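Local coordinates for protein diaminopimelate decarboxylase (Aquifex aeolicus, PDB 2P3E) that probably catalyses the pyridoxal-phosphate-dependent decarboxylation of meso-diaminopimelate to L-lysine, the last step of lysine biosynthesis, as a homodimer, at residues 196-201 against 234-239; 124-129 against 150-155; 326-331 against 356-361. All blocks are in the same frame, centred on the assembly; numbering follows the deposited sequence.

Overall arrangement
Contacts 1 and 2 lie side by side in the parallel barrel sheet of the pyridoxal-binding domain, their centres 8 Å apart, because strands 196-202 and 149-156 are neighbours: Glu197 O and Val199 N face Ile151 N and Ile151 O at 2.8 and 2.9 Å, probable hydrogen bonds. Contact 2 is the nearer to the predicted cofactor site, with the side chain of Asn128 about 4 Å from that of Glu279; in contact 1 the side chain of Tyr238 is about 10 Å from that of Glu279. Contact 3 belongs to the mixed beta-sheet region, its centre about 48 Å from that of contact 1 and about 43 Å from that of contact 2; its His326 side chain lies about 3 Å from that of Arg318, which probably binds substrate.

Contact 1. Residues 196-201 against 234-239; sequences LEIVGI and FDIKYL
Val199 O takes two backbone donors from residues 234-239 of the same chain: Tyr238 N at 2.9 Å and Lys237 N at 2.8 Å, the latter in a weak, bent bond. Tyr238 O then receives Ile201 N at 3.1 Å, and the same oxygen lies close to Gly200 CA. Parallel pairing thus begins at Gly200 with Tyr238 and continues at Ile201 with Leu239, whereas residues 234-237 are still loop. The tight side is apolar. Ile201 and Leu239 run side by side in the same direction, CD1 of Ile201 at 3.7 Å from CD2 of Leu239, while Ile236 comes across Ile201 at about a right angle, its CG2 touching CG1 of Ile201. The other branch of Ile236 ends in CD1 against CG2 of Ile198. Ile198 CG1 stands anti to its carbonyl carbon (chi1 -62°), and CD1 beyond it meets the Phe234 ring in plane at the edge, 3.5 Å from CE1. Helices 183-191 and 214-231 pack on Ile198, Ile201, Phe234 and Ile236. Val199 lies side by side with Tyr238, its CG2 in the ring plane at the edge, near CD2.

The solvent side is looser. Lys237 folds back at its last torsion (chi4 -63°), and its NZ forms a salt bridge of 3.1 Å with Asp235 OD2, approaching on the syn side but 34° out of the carboxylate plane. Glu197 OE2 is 5.4 Å from Lys237 NZ, so any attraction is probably only long-range. Before the strands pair, a water bridges the gap, donating to Ile198 O and accepting from Asp235 N. Together with helix 214-231 the two strands make a beta-alpha-beta unit of the TIM-type barrel that forms the pyridoxal-binding domain of this decarboxylase family.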
# COMPACT_ATOMS: atom_id res chain seq x y z
N LEU B 196 20.47 13.90 -27.70
CA LEU B 196 19.87 14.65 -26.59
C LEU B 196 19.94 16.12 -26.89
O LEU B 196 20.89 16.60 -27.50
CB LEU B 196 20.60 14.40 -25.27
CG LEU B 196 20.73 12.96 -24.78
CD1 LEU B 196 21.40 12.99 -23.43
CD2 LEU B 196 19.36 12.26 -24.76
N GLU B 197 18.91 16.84 -26.46
CA GLU B 197 18.91 18.28 -26.53
C GLU B 197 18.76 18.82 -25.11
O GLU B 197 17.71 18.65 -24.46
CB GLU B 197 17.74 18.72 -27.40
CG GLU B 197 17.68 20.21 -27.65
CD GLU B 197 16.44 20.61 -28.41
OE1 GLU B 197 15.78 19.71 -28.99
OE2 GLU B 197 16.13 21.83 -28.43
N ILE B 198 19.82 19.47 -24.63
CA ILE B 198 19.82 20.08 -23.29
C ILE B 198 18.98 21.35 -23.27
O ILE B 198 19.33 22.33 -23.93
CB ILE B 198 21.26 20.42 -22.84
CG1 ILE B 198 22.09 19.14 -22.76
CG2 ILE B 198 21.24 21.20 -21.51
CD1 ILE B 198 23.60 19.39 -22.68
N VAL B 199 17.88 21.33 -22.53
CA VAL B 199 16.93 22.46 -22.51
C VAL B 199 16.59 23.00 -21.11
O VAL B 199 15.95 24.05 -20.98
CB VAL B 199 15.58 22.15 -23.22
CG1 VAL B 199 15.79 21.79 -24.72
CG2 VAL B 199 14.81 21.05 -22.50
N GLY B 200 16.98 22.28 -20.06
CA GLY B 200 16.53 22.66 -18.74
C GLY B 200 17.44 22.38 -17.57
O GLY B 200 18.49 21.76 -17.71
N ILE B 201 17.00 22.87 -16.41
CA ILE B 201 17.57 22.53 -15.11
C ILE B 201 16.38 22.20 -14.23
O ILE B 201 15.34 22.86 -14.33
CB ILE B 201 18.34 23.72 -14.45
CG1 ILE B 201 19.48 24.20 -15.35
CG2 ILE B 201 18.80 23.34 -13.01
CD1 ILE B 201 20.07 25.55 -14.94
N PHE B 234 25.30 26.98 -23.22
CA PHE B 234 24.08 26.16 -23.20
C PHE B 234 22.84 27.05 -23.36
O PHE B 234 22.82 28.20 -22.92
CB PHE B 234 23.96 25.36 -21.89
CG PHE B 234 25.04 24.32 -21.70
CD1 PHE B 234 24.83 23.00 -22.10
CD2 PHE B 234 26.26 24.66 -21.13
CE1 PHE B 234 25.82 22.03 -21.93
CE2 PHE B 234 27.26 23.70 -20.96
CZ PHE B 234 27.04 22.38 -21.35
N ASP B 235 21.81 26.50 -24.00
CA ASP B 235 20.55 27.20 -24.18
C ASP B 235 19.51 26.61 -23.21
O ASP B 235 18.78 25.68 -23.56
CB ASP B 235 20.06 27.08 -25.63
CG ASP B 235 18.78 27.87 -25.90
OD1 ASP B 235 18.38 28.72 -25.07
OD2 ASP B 235 18.15 27.64 -26.96
N ILE B 236 19.46 27.16 -22.01
CA ILE B 236 18.55 26.70 -20.98
C ILE B 236 17.22 27.43 -21.14
O ILE B 236 17.07 28.59 -20.73
CB ILE B 236 19.15 26.86 -19.54
CG1 ILE B 236 20.53 26.19 -19.41
CG2 ILE B 236 18.20 26.31 -18.46
CD1 ILE B 236 20.62 24.69 -19.81
N LYS B 237 16.26 26.73 -21.75
CA LYS B 237 14.93 27.28 -22.01
C LYS B 237 14.00 27.19 -20.80
O LYS B 237 13.12 28.04 -20.64
CB LYS B 237 14.29 26.55 -23.20
CG LYS B 237 15.06 26.66 -24.51
CD LYS B 237 14.46 25.70 -25.54
CE LYS B 237 15.24 25.70 -26.86
NZ LYS B 237 15.20 27.03 -27.53
N TYR B 238 14.22 26.18 -19.94
CA TYR B 238 13.32 25.89 -18.80
C TYR B 238 14.03 25.74 -17.46
O TYR B 238 15.08 25.12 -17.36
CB TYR B 238 12.48 24.61 -19.04
CG TYR B 238 11.83 24.62 -20.40
CD1 TYR B 238 10.67 25.38 -20.64
CD2 TYR B 238 12.37 23.89 -21.44
CE1 TYR B 238 10.08 25.41 -21.91
CE2 TYR B 238 11.78 23.90 -22.70
CZ TYR B 238 10.65 24.67 -22.93
OH TYR B 238 10.11 24.67 -24.20
N LEU B 239 13.44 26.33 -16.44
CA LEU B 239 13.87 26.13 -15.06
C LEU B 239 12.68 25.57 -14.32
O LEU B 239 11.71 26.28 -14.03
CB LEU B 239 14.32 27.44 -14.42
CG LEU B 239 15.55 28.11 -15.04
CD1 LEU B 239 15.87 29.40 -14.27
CD2 LEU B 239 16.76 27.17 -15.09
O HOH W 1 21.56 23.76 -24.57

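Contact 2. Residues 124-129 against 150-155; sequences ILMFNV and RIAIRV
Strands 126-129 and 150-155 run parallel, their axes 29° apart, and four nearly straight backbone bonds, from Phe127 N to Arg150 O at one end to Arg154 N to Val129 O at the other, join them. With helix 132-145 they form a beta-alpha-beta unit of the TIM-type barrel. On one face the side chains of Val129 and Ile151 cross at a slant, CG2 to CG2 at 3.9 Å. Phe127, on this face too, presents its ring edge to Arg150 O, and Ile124 CD1 sits over the ring centre, 3.6 Å above the plane; helices 113-121 and 132-145 pack outside. The opposite face holds Met126 SD at 3.7 Å from Ala152 CB and Asn128, whose ND2 makes a weak hydrogen bond to Asp240. Asn128 OD1 is buried against Ala152 CB without a hydrogen-bond partner. Arg150 bends at chi3 (-64°), which turns NE toward the loop, and the guanidinium meets the carbonyls of Ile124 and Leu125 with its edge: NE donates to Leu125 O at 3.0 Å, and NH2, also salt-bridged to Glu123, donates to Ile124 O at 2.7 Å. Ile124 O lies in the guanidinium plane, whereas NH2 stands 42° out of the plane of that carbonyl.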
# COMPACT_ATOMS: atom_id res chain seq x y z
N ILE B 124 7.71 14.38 -25.32
CA ILE B 124 7.36 15.13 -24.10
C ILE B 124 8.28 16.36 -24.00
O ILE B 124 9.31 16.40 -24.68
CB ILE B 124 7.44 14.27 -22.81
CG1 ILE B 124 8.87 13.74 -22.59
CG2 ILE B 124 6.41 13.13 -22.87
CD1 ILE B 124 9.14 13.27 -21.17
N LEU B 125 7.90 17.34 -23.19
CA LEU B 125 8.63 18.60 -23.08
C LEU B 125 10.08 18.38 -22.64
O LEU B 125 11.02 18.88 -23.27
CB LEU B 125 7.91 19.57 -22.13
CG LEU B 125 8.51 20.98 -21.97
CD1 LEU B 125 8.56 21.76 -23.31
CD2 LEU B 125 7.72 21.76 -20.93
N MET B 126 10.25 17.57 -21.60
CA MET B 126 11.53 17.44 -20.96
C MET B 126 11.61 16.20 -20.06
O MET B 126 10.69 15.93 -19.29
CB MET B 126 11.75 18.69 -20.11
CG MET B 126 13.12 18.90 -19.54
SD MET B 126 13.22 20.62 -19.03
CE MET B 126 12.46 20.66 -17.40
N PHE B 127 12.72 15.47 -20.17
CA PHE B 127 13.12 14.46 -19.19
C PHE B 127 13.98 15.11 -18.09
O PHE B 127 15.02 15.75 -18.38
CB PHE B 127 13.94 13.36 -19.85
CG PHE B 127 13.16 12.50 -20.80
CD1 PHE B 127 12.55 11.33 -20.36
CD2 PHE B 127 13.00 12.89 -22.13
CE1 PHE B 127 11.81 10.54 -21.25
CE2 PHE B 127 12.26 12.11 -23.03
CZ PHE B 127 11.67 10.94 -22.59
N ASN B 128 13.54 14.97 -16.84
CA ASN B 128 14.36 15.36 -15.69
C ASN B 128 15.20 14.17 -15.26
O ASN B 128 14.71 13.23 -14.61
CB ASN B 128 13.50 15.92 -14.55
CG ASN B 128 12.83 17.23 -14.94
OD1 ASN B 128 13.43 18.07 -15.62
ND2 ASN B 128 11.59 17.41 -14.51
N VAL B 129 16.47 14.23 -15.65
CA VAL B 129 17.36 13.10 -15.61
C VAL B 129 17.99 12.93 -14.23
O VAL B 129 18.47 13.90 -13.61
CB VAL B 129 18.44 13.18 -16.75
CG1 VAL B 129 19.43 12.07 -16.62
CG2 VAL B 129 17.76 13.08 -18.13
N ARG B 150 14.67 15.78 -25.15
CA ARG B 150 14.97 17.03 -24.46
C ARG B 150 15.19 16.75 -22.98
O ARG B 150 14.37 16.09 -22.33
CB ARG B 150 13.84 18.04 -24.66
CG ARG B 150 13.82 18.73 -26.01
CD ARG B 150 12.50 19.47 -26.20
NE ARG B 150 11.41 18.49 -26.23
CZ ARG B 150 10.99 17.88 -27.34
NH1 ARG B 150 11.57 18.14 -28.51
NH2 ARG B 150 10.00 16.99 -27.27
N ILE B 151 16.30 17.25 -22.43
CA ILE B 151 16.67 16.93 -21.06
C ILE B 151 16.95 18.13 -20.14
O ILE B 151 17.35 19.23 -20.58
CB ILE B 151 17.89 15.96 -20.99
CG1 ILE B 151 19.14 16.66 -21.54
CG2 ILE B 151 17.60 14.62 -21.73
CD1 ILE B 151 20.44 16.14 -20.93
N ALA B 152 16.75 17.87 -18.85
CA ALA B 152 17.26 18.68 -17.76
C ALA B 152 17.98 17.74 -16.82
O ALA B 152 17.64 16.56 -16.74
CB ALA B 152 16.12 19.36 -17.03
N ILE B 153 18.96 18.25 -16.09
CA ILE B 153 19.55 17.46 -15.00
C ILE B 153 18.84 17.83 -13.70
O ILE B 153 18.63 19.02 -13.41
CB ILE B 153 21.10 17.70 -14.86
CG1 ILE B 153 21.85 17.32 -16.15
CG2 ILE B 153 21.68 16.93 -13.65
CD1 ILE B 153 21.64 15.91 -16.61
N ARG B 154 18.46 16.81 -12.92
CA ARG B 154 17.95 17.06 -11.59
C ARG B 154 19.09 17.38 -10.64
O ARG B 154 19.94 16.52 -10.38
CB ARG B 154 17.14 15.90 -11.02
CG ARG B 154 16.50 16.35 -9.69
CD ARG B 154 15.85 15.23 -8.96
NE ARG B 154 15.31 15.64 -7.65
CZ ARG B 154 14.32 15.00 -7.04
NH1 ARG B 154 13.77 13.93 -7.61
NH2 ARG B 154 13.88 15.42 -5.86
N VAL B 155 19.09 18.60 -10.11
CA VAL B 155 20.14 19.06 -9.22
C VAL B 155 19.64 19.20 -7.79
O VAL B 155 18.47 19.57 -7.58
CB VAL B 155 20.81 20.39 -9.73
CG1 VAL B 155 21.27 20.25 -11.20
CG2 VAL B 155 19.89 21.58 -9.60
O HOH W 2 11.84 14.85 -25.27
O HOH W 3 20.29 14.00 -11.48

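Contact 3. Residues 326-331 against 356-361; sequences HHIIPV and LDREIE
Arg358 bridges the gap between two strands that share no backbone hydrogen bond, giving NH1 to His326 O at 2.8 Å. The strand axes come no closer than 7.0 Å, yet run within 15° of parallel; the contact is made by side chains and two waters. In Arg358, CG is anti to the backbone N (chi1 -174°) and the chain bends at chi2 and chi3; the guanidinium turns its edge toward residues 326-328. In that plane two waters continue the grip: one accepts from NH2 and from His326 N, the other accepts from NH1 at 3.0 Å and from Ile328 N. Tyr325 adds a cation-pi contact to Arg358. Farther along, Ile328 CG2 and Ile360 CD1 meet obliquely at 4.1 Å, and Pro330 CG touches Glu361 OE1 at 3.6 Å, the two side chains crossing at about a right angle. The other carboxylate oxygen, OE2, accepts from Lys334 N and forms a salt bridge with Arg336. Arg358 and Asp357 both face Ala341 in a G1 beta bulge. The contact joins non-adjacent strands of the mixed beta domain, and the His326 ring packs beside Arg318, which probably binds substrate as in related class-II decarboxylases.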
# COMPACT_ATOMS: atom_id res chain seq x y z
N HIS B 326 -4.10 13.32 10.29
CA HIS B 326 -5.27 13.76 9.54
C HIS B 326 -6.37 14.15 10.54
O HIS B 326 -6.67 13.39 11.46
CB HIS B 326 -5.79 12.64 8.62
CG HIS B 326 -4.92 12.39 7.43
ND1 HIS B 326 -5.22 12.86 6.18
CD2 HIS B 326 -3.75 11.72 7.32
CE1 HIS B 326 -4.26 12.51 5.33
NE2 HIS B 326 -3.36 11.81 6.00
N HIS B 327 -6.94 15.33 10.35
CA HIS B 327 -8.04 15.80 11.18
C HIS B 327 -9.28 14.94 10.90
O HIS B 327 -9.60 14.65 9.74
CB HIS B 327 -8.32 17.28 10.93
CG HIS B 327 -9.08 17.96 12.04
ND1 HIS B 327 -8.62 18.00 13.34
CD2 HIS B 327 -10.25 18.63 12.03
CE1 HIS B 327 -9.49 18.66 14.09
NE2 HIS B 327 -10.48 19.07 13.32
N ILE B 328 -9.93 14.49 11.98
CA ILE B 328 -11.12 13.63 11.87
C ILE B 328 -12.29 14.27 12.65
O ILE B 328 -12.15 14.57 13.84
CB ILE B 328 -10.86 12.18 12.36
CG1 ILE B 328 -9.67 11.56 11.59
CG2 ILE B 328 -12.13 11.33 12.22
CD1 ILE B 328 -9.32 10.13 11.98
N ILE B 329 -13.42 14.45 11.96
CA ILE B 329 -14.58 15.12 12.51
C ILE B 329 -15.84 14.29 12.25
O ILE B 329 -15.89 13.54 11.26
CB ILE B 329 -14.76 16.55 11.90
CG1 ILE B 329 -14.99 16.47 10.38
CG2 ILE B 329 -13.56 17.41 12.27
CD1 ILE B 329 -15.24 17.82 9.67
N PRO B 330 -16.86 14.44 13.12
CA PRO B 330 -18.12 13.76 12.86
C PRO B 330 -18.91 14.43 11.72
O PRO B 330 -18.85 15.66 11.52
CB PRO B 330 -18.85 13.85 14.20
CG PRO B 330 -18.36 15.15 14.82
CD PRO B 330 -16.91 15.24 14.37
N VAL B 331 -19.58 13.61 10.92
CA VAL B 331 -20.46 14.12 9.87
C VAL B 331 -21.70 14.77 10.53
O VAL B 331 -22.26 15.72 9.98
CB VAL B 331 -20.83 12.98 8.87
CG1 VAL B 331 -22.02 13.35 7.95
CG2 VAL B 331 -19.59 12.57 8.03
N LEU B 356 -4.54 8.03 16.62
CA LEU B 356 -4.32 7.49 17.96
C LEU B 356 -4.48 8.55 19.03
O LEU B 356 -4.05 9.68 18.84
CB LEU B 356 -2.92 6.87 18.07
CG LEU B 356 -2.54 5.73 17.12
CD1 LEU B 356 -1.09 5.31 17.34
CD2 LEU B 356 -3.46 4.55 17.30
N ASP B 357 -5.06 8.17 20.17
CA ASP B 357 -5.20 9.07 21.34
C ASP B 357 -5.77 10.43 20.91
O ASP B 357 -5.24 11.50 21.30
CB ASP B 357 -3.84 9.26 22.02
CG ASP B 357 -3.35 8.01 22.71
OD1 ASP B 357 -4.17 7.21 23.20
OD2 ASP B 357 -2.12 7.82 22.76
N ARG B 358 -6.83 10.40 20.10
CA ARG B 358 -7.38 11.61 19.52
C ARG B 358 -8.70 12.00 20.17
O ARG B 358 -9.56 11.14 20.42
CB ARG B 358 -7.59 11.43 18.01
CG ARG B 358 -8.03 12.69 17.28
CD ARG B 358 -6.87 13.69 17.00
NE ARG B 358 -5.74 13.06 16.30
CZ ARG B 358 -5.71 12.84 14.99
NH1 ARG B 358 -6.73 13.21 14.21
NH2 ARG B 358 -4.65 12.24 14.43
N GLU B 359 -8.85 13.30 20.42
CA GLU B 359 -10.10 13.84 20.93
C GLU B 359 -11.14 13.88 19.82
O GLU B 359 -10.87 14.37 18.70
CB GLU B 359 -9.89 15.26 21.48
CG GLU B 359 -9.26 15.28 22.88
CD GLU B 359 -10.26 14.98 24.00
OE1 GLU B 359 -11.44 14.63 23.73
OE2 GLU B 359 -9.84 15.10 25.17
N ILE B 360 -12.32 13.35 20.12
CA ILE B 360 -13.41 13.31 19.17
C ILE B 360 -14.73 13.19 19.92
O ILE B 360 -14.80 12.56 20.98
CB ILE B 360 -13.26 12.13 18.18
CG1 ILE B 360 -14.26 12.27 17.01
CG2 ILE B 360 -13.39 10.78 18.89
CD1 ILE B 360 -14.03 11.26 15.88
N GLU B 361 -15.76 13.82 19.37
CA GLU B 361 -17.13 13.68 19.85
C GLU B 361 -17.44 12.20 19.94
O GLU B 361 -17.04 11.42 19.05
CB GLU B 361 -18.07 14.35 18.86
CG GLU B 361 -19.25 15.06 19.44
CD GLU B 361 -20.01 15.86 18.40
OE1 GLU B 361 -19.43 16.81 17.80
OE2 GLU B 361 -21.19 15.54 18.18
O HOH W 4 -4.23 10.91 11.97
O HOH W 5 -9.19 14.90 14.74